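PDB 2B9S: topoisomerase I-like protein from Leishmania donovani, which serves as the large subunit of a heterodimeric type IB DNA topoisomerase, which relaxes supercoiled DNA by transiently nicking and resealing one strand. Local coordinates for residues Gly29-Pro34 against Glu138-Cys143; Pro195-Pro198 against Lys202-Ala205; Met281-Ile284 against Ala288-Val291; Asp371-Lys374 against Gly379-Ala382. One frame throughout, in Å; residues are numbered along the deposited sequence.

Interaction 1. Residues Gly29-Pro34 against Glu138-Cys143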
# COMPACT_ATOMS: atom_id res chain seq x y z
N GLY D 29 -11.30 -13.85 -15.78
CA GLY D 29 -10.80 -12.52 -16.15
C GLY D 29 -11.32 -11.42 -15.25
O GLY D 29 -11.46 -11.60 -14.04
N VAL D 30 -11.65 -10.29 -15.85
CA VAL D 30 -11.88 -9.05 -15.11
C VAL D 30 -13.23 -8.42 -15.38
O VAL D 30 -13.79 -8.59 -16.46
CB VAL D 30 -10.75 -8.02 -15.40
CG1 VAL D 30 -9.41 -8.55 -14.86
CG2 VAL D 30 -10.66 -7.71 -16.91
N LEU D 31 -13.76 -7.70 -14.39
CA LEU D 31 -15.00 -6.94 -14.56
C LEU D 31 -14.68 -5.48 -14.93
O LEU D 31 -14.11 -4.74 -14.13
CB LEU D 31 -15.91 -7.06 -13.31
CG LEU D 31 -17.31 -6.40 -13.30
CD1 LEU D 31 -18.17 -6.76 -14.51
CD2 LEU D 31 -18.08 -6.68 -12.02
N PHE D 32 -15.04 -5.11 -16.15
CA PHE D 32 -14.85 -3.75 -16.68
C PHE D 32 -15.98 -2.85 -16.20
O PHE D 32 -17.14 -3.25 -16.26
CB PHE D 32 -14.90 -3.78 -18.21
CG PHE D 32 -13.72 -4.43 -18.86
CD1 PHE D 32 -12.55 -3.70 -19.09
CD2 PHE D 32 -13.78 -5.76 -19.27
CE1 PHE D 32 -11.44 -4.30 -19.70
CE2 PHE D 32 -12.68 -6.36 -19.89
CZ PHE D 32 -11.51 -5.63 -20.10
N PRO D 33 -15.66 -1.63 -15.71
CA PRO D 33 -16.73 -0.70 -15.33
C PRO D 33 -17.65 -0.37 -16.53
O PRO D 33 -17.22 -0.54 -17.68
CB PRO D 33 -15.97 0.56 -14.86
CG PRO D 33 -14.60 0.41 -15.40
CD PRO D 33 -14.32 -1.04 -15.48
N PRO D 34 -18.89 0.10 -16.27
CA PRO D 34 -19.80 0.44 -17.38
C PRO D 34 -19.25 1.52 -18.32
O PRO D 34 -18.53 2.41 -17.88
CB PRO D 34 -21.06 0.97 -16.67
CG PRO D 34 -20.96 0.48 -15.26
CD PRO D 34 -19.50 0.36 -14.95
N GLU D 138 -20.36 -12.02 -9.76
CA GLU D 138 -20.22 -13.42 -9.29
C GLU D 138 -19.27 -14.31 -10.11
O GLU D 138 -18.47 -15.03 -9.51
CB GLU D 138 -21.58 -14.11 -9.05
CG GLU D 138 -21.50 -15.49 -8.34
CD GLU D 138 -20.97 -15.42 -6.89
OE1 GLU D 138 -21.09 -14.36 -6.24
OE2 GLU D 138 -20.43 -16.43 -6.38
N PRO D 139 -19.33 -14.26 -11.46
CA PRO D 139 -18.37 -15.07 -12.22
C PRO D 139 -16.89 -14.66 -12.03
O PRO D 139 -16.01 -15.38 -12.50
CB PRO D 139 -18.76 -14.82 -13.68
CG PRO D 139 -20.12 -14.22 -13.64
CD PRO D 139 -20.22 -13.50 -12.34
N TYR D 140 -16.64 -13.54 -11.34
CA TYR D 140 -15.30 -12.96 -11.25
C TYR D 140 -14.70 -13.01 -9.86
O TYR D 140 -13.49 -12.76 -9.69
CB TYR D 140 -15.31 -11.51 -11.75
CG TYR D 140 -15.83 -11.36 -13.16
CD1 TYR D 140 -15.03 -11.68 -14.26
CD2 TYR D 140 -17.13 -10.89 -13.40
CE1 TYR D 140 -15.49 -11.54 -15.55
CE2 TYR D 140 -17.61 -10.74 -14.69
CZ TYR D 140 -16.80 -11.07 -15.76
OH TYR D 140 -17.27 -10.94 -17.05
N ARG D 141 -15.52 -13.36 -8.87
CA ARG D 141 -15.10 -13.32 -7.46
C ARG D 141 -14.20 -14.48 -7.10
O ARG D 141 -13.53 -14.47 -6.06
CB ARG D 141 -16.35 -13.24 -6.48
N TYR D 142 -14.17 -15.50 -7.96
CA TYR D 142 -13.44 -16.73 -7.64
C TYR D 142 -12.60 -17.23 -8.77
O TYR D 142 -12.92 -17.01 -9.94
CB TYR D 142 -14.39 -17.84 -7.18
CG TYR D 142 -15.04 -17.51 -5.86
CD1 TYR D 142 -16.29 -16.90 -5.82
CD2 TYR D 142 -14.39 -17.77 -4.67
CE1 TYR D 142 -16.87 -16.57 -4.62
CE2 TYR D 142 -14.97 -17.46 -3.46
CZ TYR D 142 -16.21 -16.86 -3.44
OH TYR D 142 -16.80 -16.54 -2.24
N CYS D 143 -11.52 -17.91 -8.40
CA CYS D 143 -10.70 -18.63 -9.35
C CYS D 143 -10.43 -20.03 -8.78
O CYS D 143 -10.82 -20.32 -7.65
CB CYS D 143 -9.39 -17.87 -9.62
SG CYS D 143 -8.17 -17.96 -8.31
O HOH W 1 -11.47 -12.93 -11.69
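The ring of Tyr140 carries Leu31 CB over one face, 4.0 Å from Tyr140 CD2 and offset toward the rim, while Pro139 CB from its own segment lies over the opposite face. At the edge, close to the ring plane, Gly29 O comes to 3.6 Å from Tyr140 CD1. Val30 O approaches obliquely, 3.5 Å from Tyr140 CE1, so two successive backbone carbonyls face the same CD1-CE1 side of the ring. Leu31 meets the ring at about a right angle: with its CG anti to the backbone N (chi1 -177°), CD1 is carried on to Tyr140 CE2, 4.0 Å away. The contact lies in the DNA-binding part of the type IB enzyme, where the loop between strands 25-26 and 43-45 passes the turn that joins helix 125-137 to strand 142-145. No direct hydrogen bond spans the two segments. Instead one water donates to both backbones, at 2.7 Å from Gly29 O and 2.8 Å from Tyr140 O. Glu136 and Ala137 of the helix also touch Leu31, whose backbone pairs with Phe155 and Val157. Positive phi at Gly29 (79°) by itself favours glycine; its carbonyl oxygen meets both ring edge and water.

Interaction 2. Residues Pro195-Pro198 against Lys202-Ala205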
# COMPACT_ATOMS: atom_id res chain seq x y z
N PRO D 195 -10.68 -16.52 -20.56
CA PRO D 195 -11.72 -15.48 -20.48
C PRO D 195 -12.00 -14.87 -21.85
O PRO D 195 -11.08 -14.62 -22.61
CB PRO D 195 -11.09 -14.44 -19.55
CG PRO D 195 -10.17 -15.19 -18.71
CD PRO D 195 -9.67 -16.37 -19.49
N VAL D 196 -13.27 -14.66 -22.18
CA VAL D 196 -13.61 -14.07 -23.48
C VAL D 196 -13.51 -12.55 -23.36
O VAL D 196 -14.08 -11.98 -22.44
CB VAL D 196 -15.05 -14.49 -23.96
CG1 VAL D 196 -15.30 -14.05 -25.40
CG2 VAL D 196 -15.28 -15.99 -23.81
N PRO D 197 -12.74 -11.89 -24.26
CA PRO D 197 -12.80 -10.43 -24.24
C PRO D 197 -14.18 -9.90 -24.69
O PRO D 197 -14.89 -10.60 -25.44
CB PRO D 197 -11.70 -10.01 -25.23
CG PRO D 197 -11.48 -11.19 -26.11
CD PRO D 197 -11.77 -12.40 -25.26
N PRO D 198 -14.56 -8.68 -24.23
CA PRO D 198 -15.76 -8.03 -24.74
C PRO D 198 -15.83 -8.05 -26.27
O PRO D 198 -14.80 -7.99 -26.94
CB PRO D 198 -15.62 -6.58 -24.25
CG PRO D 198 -14.90 -6.74 -22.96
CD PRO D 198 -13.90 -7.87 -23.19
N LYS D 202 -9.90 -7.46 -28.09
CA LYS D 202 -9.02 -8.58 -27.73
C LYS D 202 -8.16 -8.21 -26.51
O LYS D 202 -8.05 -7.05 -26.15
CB LYS D 202 -8.13 -8.97 -28.91
CG LYS D 202 -7.77 -7.80 -29.78
CD LYS D 202 -6.36 -7.83 -30.35
CE LYS D 202 -5.95 -6.39 -30.69
NZ LYS D 202 -4.71 -6.28 -31.51
N TRP D 203 -7.56 -9.22 -25.87
CA TRP D 203 -6.58 -9.02 -24.81
C TRP D 203 -5.25 -8.55 -25.41
O TRP D 203 -5.01 -8.72 -26.61
CB TRP D 203 -6.36 -10.32 -24.03
CG TRP D 203 -7.60 -10.88 -23.36
CD1 TRP D 203 -8.14 -12.12 -23.54
CD2 TRP D 203 -8.43 -10.22 -22.38
NE1 TRP D 203 -9.25 -12.28 -22.75
CE2 TRP D 203 -9.45 -11.13 -22.03
CE3 TRP D 203 -8.40 -8.96 -21.76
CZ2 TRP D 203 -10.44 -10.82 -21.09
CZ3 TRP D 203 -9.38 -8.65 -20.85
CH2 TRP D 203 -10.39 -9.58 -20.51
N ALA D 204 -4.37 -7.95 -24.58
CA ALA D 204 -3.01 -7.59 -25.03
C ALA D 204 -2.25 -8.86 -25.40
O ALA D 204 -1.55 -8.91 -26.40
CB ALA D 204 -2.26 -6.85 -23.93
N ALA D 205 -2.43 -9.88 -24.56
CA ALA D 205 -1.66 -11.11 -24.60
C ALA D 205 -2.29 -12.08 -23.61
O ALA D 205 -2.96 -11.66 -22.66
CB ALA D 205 -0.18 -10.83 -24.23
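Trp203 and Pro197 pack as a CH-pi pair within the loop that links strand 185-187 to strand 205-207, two parallel neighbours in a mixed sheet of the DNA-binding part of the protein. The proline ring lies across one face of the indole: Pro197 CB sits 4.2 Å from the centroid of the five-membered ring and only 14° off its normal. Pro197 CD comes lower, beyond the rim on the NE1-CD1 side, 3.6 Å from Trp203 NE1. Trp203 CG is anti to the carbonyl carbon (chi1 -60°), which swings the indole back across the loop to the proline-rich run. Its benzo side meets Pro195, with Pro195 CB 4.0 Å from Trp203 CZ2. The neighbouring Lys202 joins through its backbone, its CA lying 3.9 Å from Pro197 CB, while its CB points away from the prolines. Beyond the two segments, Phe32 and Ile186 touch the indole, and Glu182 accepts a hydrogen bond from Lys202 N. At the ring edge Trp203 NE1 donates to Pro195 O over 3.0 Å at 175°, almost straight and in the indole plane, although the donor stands above the plane of the carbonyl.

Interaction 3. Residues Met281-Ile284 against Ala288-Val291. With VO4 (vanadate ion), chain F; nucleotides of chain C; nucleotides of chain B.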
# COMPACT_ATOMS: atom_id res chain seq x y z
N MET D 281 21.75 0.81 9.50
CA MET D 281 21.19 -0.39 10.10
C MET D 281 20.87 -0.24 11.60
O MET D 281 19.93 -0.84 12.10
CB MET D 281 21.95 -1.68 9.70
CG MET D 281 23.39 -1.78 10.03
SD MET D 281 24.18 -3.06 9.00
CE MET D 281 23.98 -4.51 10.04
N TYR D 282 21.59 0.64 12.28
CA TYR D 282 21.24 1.06 13.63
C TYR D 282 19.86 1.74 13.70
O TYR D 282 19.07 1.46 14.62
CB TYR D 282 22.31 2.00 14.17
CG TYR D 282 21.97 2.67 15.48
CD1 TYR D 282 22.14 1.99 16.70
CD2 TYR D 282 21.51 3.98 15.52
CE1 TYR D 282 21.83 2.61 17.91
CE2 TYR D 282 21.19 4.61 16.72
CZ TYR D 282 21.36 3.91 17.92
OH TYR D 282 21.06 4.53 19.12
N PHE D 283 19.59 2.66 12.76
CA PHE D 283 18.29 3.32 12.66
C PHE D 283 17.16 2.36 12.32
O PHE D 283 16.10 2.44 12.92
CB PHE D 283 18.29 4.46 11.62
CG PHE D 283 19.02 5.70 12.05
CD1 PHE D 283 19.38 5.90 13.38
CD2 PHE D 283 19.32 6.68 11.12
CE1 PHE D 283 20.07 7.04 13.78
CE2 PHE D 283 19.98 7.84 11.50
CZ PHE D 283 20.36 8.01 12.85
N ILE D 284 17.38 1.49 11.34
CA ILE D 284 16.38 0.51 10.89
C ILE D 284 16.05 -0.49 12.00
O ILE D 284 14.87 -0.83 12.23
CB ILE D 284 16.86 -0.21 9.60
CG1 ILE D 284 16.90 0.77 8.42
CG2 ILE D 284 15.99 -1.42 9.29
CD1 ILE D 284 17.58 0.24 7.17
N ALA D 288 12.98 1.25 13.65
CA ALA D 288 12.16 0.61 12.60
C ALA D 288 11.82 1.51 11.40
O ALA D 288 10.68 1.52 10.93
CB ALA D 288 10.88 -0.07 13.20
N LEU D 289 12.80 2.28 10.90
CA LEU D 289 12.59 3.07 9.68
C LEU D 289 12.49 2.17 8.45
O LEU D 289 13.13 1.10 8.38
CB LEU D 289 13.72 4.10 9.46
CG LEU D 289 14.09 5.11 10.56
CD1 LEU D 289 15.01 6.24 10.02
CD2 LEU D 289 12.87 5.70 11.27
N ARG D 290 11.71 2.61 7.47
CA ARG D 290 11.77 1.99 6.15
C ARG D 290 13.12 2.37 5.53
O ARG D 290 13.69 3.41 5.86
CB ARG D 290 10.61 2.44 5.27
CG ARG D 290 9.24 2.16 5.87
CD ARG D 290 8.21 2.92 5.11
NE ARG D 290 6.82 2.78 5.55
CZ ARG D 290 6.16 3.68 6.25
NH1 ARG D 290 6.77 4.78 6.66
NH2 ARG D 290 4.87 3.50 6.55
N VAL D 291 13.61 1.51 4.64
CA VAL D 291 14.92 1.61 4.02
C VAL D 291 15.13 2.88 3.15
O VAL D 291 16.24 3.37 3.03
CB VAL D 291 15.21 0.30 3.19
CG1 VAL D 291 14.46 0.31 1.80
CG2 VAL D 291 16.74 0.03 3.04
V VO4 F . 4.27 -0.19 6.21
O1 VO4 F . 4.03 0.62 7.73
O2 VO4 F . 5.79 -0.08 5.33
P DT C 16 10.87 2.12 0.62
OP1 DT C 16 11.48 2.52 1.91
OP2 DT C 16 11.49 2.47 -0.67
O5' DT C 16 10.72 0.53 0.59
C5' DT C 16 10.14 -0.23 1.65
C4' DT C 16 10.25 -1.68 1.21
O4' DT C 16 9.43 -1.90 0.03
C3' DT C 16 11.65 -2.17 0.84
O3' DT C 16 11.90 -3.41 1.51
C2' DT C 16 11.63 -2.42 -0.68
C1' DT C 16 10.16 -2.68 -0.92
N1 DT C 16 9.75 -2.22 -2.26
C2 DT C 16 9.25 -3.12 -3.16
O2 DT C 16 9.18 -4.29 -2.90
N3 DT C 16 8.89 -2.59 -4.37
C4 DT C 16 8.97 -1.26 -4.74
O4 DT C 16 8.58 -0.92 -5.85
C5 DT C 16 9.48 -0.33 -3.73
C7 DT C 16 9.61 1.17 -3.96
C6 DT C 16 9.83 -0.87 -2.56
O5' DA B 1 3.32 1.29 5.22
C5' DA B 1 2.08 1.61 5.82
C4' DA B 1 1.34 2.59 4.96
O4' DA B 1 0.93 1.97 3.72
C3' DA B 1 0.07 3.01 5.63
O3' DA B 1 0.38 4.11 6.48
C2' DA B 1 -0.85 3.36 4.46
C1' DA B 1 -0.35 2.49 3.33
N9 DA B 1 -1.15 1.33 2.93
C8 DA B 1 -1.05 0.07 3.48
N7 DA B 1 -1.82 -0.83 2.93
C5 DA B 1 -2.49 -0.13 1.93
C6 DA B 1 -3.45 -0.52 0.98
N6 DA B 1 -3.93 -1.78 0.86
N1 DA B 1 -3.90 0.44 0.13
C2 DA B 1 -3.43 1.68 0.22
N3 DA B 1 -2.55 2.16 1.09
C4 DA B 1 -2.09 1.21 1.92
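Ile284 CG1 lies anti to its carbonyl carbon (chi1 -68°), and the near-extended second torsion carries CD1 on to Val291, where it packs 4.2 Å from Val291 CG2. The branch passes the next segment's backbone on the way, with Ile284 CG1 3.8 Å from Leu289 O. Leu289 brings CD1 against the base of Phe283, 4.1 Å from Phe283 CB. The chain leaves the helix at Ala288, the first residue with non-helical backbone angles, with a positive phi of 50°; here Ala288 CA lies 3.1 Å from Ile284 O in a CA-H...O contact. Arg290 CB points away from this packing. Extended from CG to NE, its side chain reaches the vanadate, which stands in for the transition-state phosphate. Arg290 NE donates to vanadate O2 at 3.0 Å, and Arg290 NH2 to O5' of DA1 of chain B at 3.0 Å, both near the guanidinium plane; a second bond from NH2 to vanadate O1 is weak. His429 and Arg386 are also hydrogen-bonded to the ion, and Lys328 completes the pocket. Ile284 and Val291 rest on Leu369 of helix 366-373, Ile284 also on Phe385 of helix 384-400, and Phe283 meets Phe323 of strand 320-326 edge-to-face.

Interaction 4. Residues Asp371-Lys374 against Gly379-Ala382. With nucleotides of chain C.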
# COMPACT_ATOMS: atom_id res chain seq x y z
N ASP D 371 22.19 -6.34 0.59
CA ASP D 371 23.21 -7.34 0.28
C ASP D 371 24.05 -7.70 1.51
O ASP D 371 24.27 -8.88 1.80
CB ASP D 371 24.08 -6.91 -0.90
CG ASP D 371 23.35 -7.04 -2.25
OD1 ASP D 371 22.26 -7.63 -2.27
OD2 ASP D 371 23.86 -6.57 -3.28
N HIS D 372 24.48 -6.68 2.26
CA HIS D 372 25.19 -6.93 3.51
C HIS D 372 24.39 -7.80 4.49
O HIS D 372 24.94 -8.71 5.10
CB HIS D 372 25.61 -5.62 4.18
CG HIS D 372 26.44 -5.82 5.41
ND1 HIS D 372 27.64 -6.51 5.40
CD2 HIS D 372 26.26 -5.40 6.69
CE1 HIS D 372 28.15 -6.51 6.63
NE2 HIS D 372 27.33 -5.85 7.42
N LEU D 373 23.09 -7.52 4.61
CA LEU D 373 22.18 -8.27 5.49
C LEU D 373 22.05 -9.76 5.15
O LEU D 373 21.87 -10.58 6.05
CB LEU D 373 20.79 -7.60 5.52
CG LEU D 373 20.60 -6.28 6.27
CD1 LEU D 373 19.16 -5.76 6.11
CD2 LEU D 373 20.99 -6.38 7.77
N LYS D 374 22.11 -10.11 3.87
CA LYS D 374 22.13 -11.51 3.42
C LYS D 374 23.31 -12.32 3.97
O LYS D 374 23.27 -13.54 3.97
CB LYS D 374 22.18 -11.59 1.89
CG LYS D 374 21.03 -10.96 1.16
CD LYS D 374 19.68 -11.56 1.54
CE LYS D 374 18.55 -10.85 0.78
NZ LYS D 374 18.44 -9.39 1.16
N GLY D 379 17.52 -14.47 2.98
CA GLY D 379 16.29 -13.70 2.84
C GLY D 379 16.21 -12.42 3.67
O GLY D 379 15.24 -11.69 3.54
N LEU D 380 17.20 -12.13 4.51
CA LEU D 380 17.13 -10.95 5.37
C LEU D 380 17.25 -9.63 4.60
O LEU D 380 18.13 -9.45 3.76
CB LEU D 380 18.15 -11.02 6.52
CG LEU D 380 18.07 -9.95 7.61
CD1 LEU D 380 16.79 -10.04 8.43
CD2 LEU D 380 19.31 -9.95 8.51
N SER D 381 16.33 -8.71 4.89
CA SER D 381 16.28 -7.42 4.22
C SER D 381 15.72 -6.46 5.23
O SER D 381 15.28 -6.91 6.28
CB SER D 381 15.42 -7.47 2.93
OG SER D 381 14.05 -7.59 3.24
N ALA D 382 15.75 -5.16 4.94
CA ALA D 382 15.39 -4.13 5.92
C ALA D 382 13.94 -4.15 6.41
O ALA D 382 13.68 -3.71 7.54
CB ALA D 382 15.77 -2.73 5.41
P DC C 17 13.36 -4.03 1.67
OP1 DC C 17 13.31 -4.94 2.84
OP2 DC C 17 14.41 -3.01 1.61
O5' DC C 17 13.50 -4.96 0.41
C5' DC C 17 12.69 -6.11 0.19
C4' DC C 17 13.02 -6.57 -1.21
O4' DC C 17 12.40 -5.67 -2.16
C3' DC C 17 14.51 -6.56 -1.56
O3' DC C 17 14.79 -7.79 -2.18
C2' DC C 17 14.64 -5.47 -2.62
C1' DC C 17 13.27 -5.57 -3.29
N1 DC C 17 12.90 -4.39 -4.13
C2 DC C 17 12.12 -4.60 -5.28
O2 DC C 17 11.77 -5.77 -5.56
N3 DC C 17 11.78 -3.53 -6.05
C4 DC C 17 12.19 -2.29 -5.71
N4 DC C 17 11.84 -1.30 -6.54
C5 DC C 17 12.99 -2.04 -4.56
C6 DC C 17 13.31 -3.10 -3.80
P DT C 18 16.17 -8.56 -2.00
OP1 DT C 18 16.22 -9.11 -0.65
OP2 DT C 18 17.27 -7.65 -2.41
O5' DT C 18 16.07 -9.73 -3.10
C5' DT C 18 14.82 -10.32 -3.43
C4' DT C 18 14.62 -10.42 -4.94
O4' DT C 18 14.24 -9.12 -5.46
C3' DT C 18 15.85 -10.86 -5.74
O3' DT C 18 15.54 -12.10 -6.39
C2' DT C 18 16.12 -9.74 -6.74
C1' DT C 18 14.78 -8.99 -6.77
N1 DT C 18 14.86 -7.53 -7.03
C2 DT C 18 14.17 -7.01 -8.09
O2 DT C 18 13.50 -7.68 -8.84
N3 DT C 18 14.31 -5.65 -8.24
C4 DT C 18 15.04 -4.78 -7.45
O4 DT C 18 15.06 -3.57 -7.69
C5 DT C 18 15.75 -5.41 -6.36
C7 DT C 18 16.68 -4.64 -5.45
C6 DT C 18 15.62 -6.73 -6.21
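This is a mixed apolar and polar contact between the C-terminal end of helix 366-373 and the loop that leads on to helix 384-400, in the catalytic core beside the DNA. Leu373 and Leu380 pass each other at a slant, with Leu373 CD2 4.0 Å from Leu380 CD2. The other methyl branch of Leu373 lies against the following backbone, its CD1 3.6 Å from Ser381 C. Lys374 supplies the polar half. Bends at chi2 (-59°) and chi4 (-64°) fold its chain back over the loop, so that Lys374 NZ donates to Leu380 O at 2.6 Å from above the carbonyl plane. The same ammonium reaches OP1 of DT18 of chain C, 2.9 Å from Lys374 NZ, and also bonds Asn370 O. Three acceptors thus grip it, and two of them are protein carbonyls that would fix its position for the phosphate. One nucleotide along, Ser381 OG donates to OP1 of DC17 of chain C over 2.8 Å. Leu252 and Ile259 of helix 236-266 pack on Leu380 beyond. Binding of successive phosphates of one strand by a lysine and a serine is consistent with the sequence-independent backbone recognition by which type IB topoisomerases clamp duplex DNA.

How the interactions relate
The four contacts form two touching pairs, one in each main part of the protein. Interactions 1 and 2, with centres 13 Å apart, meet where Phe32 CZ packs 3.8 Å from Trp203 CZ3 and Gly29 N lies 3.4 Å from Pro195 CG. Interactions 3 and 4, with centres 12 Å apart, join through Val291 CG2 and Ala382 CB at 3.8 Å and through Met281 SD and His372 CD2 at 3.9 Å. Some 40 Å separates the centres of interactions 1 and 3, which lie on opposite sides of the chain's centre. Interaction 3 contributes Arg290 to the vanadate site; in interaction 4 the side chain of Ala382 is about 10 Å from the ion.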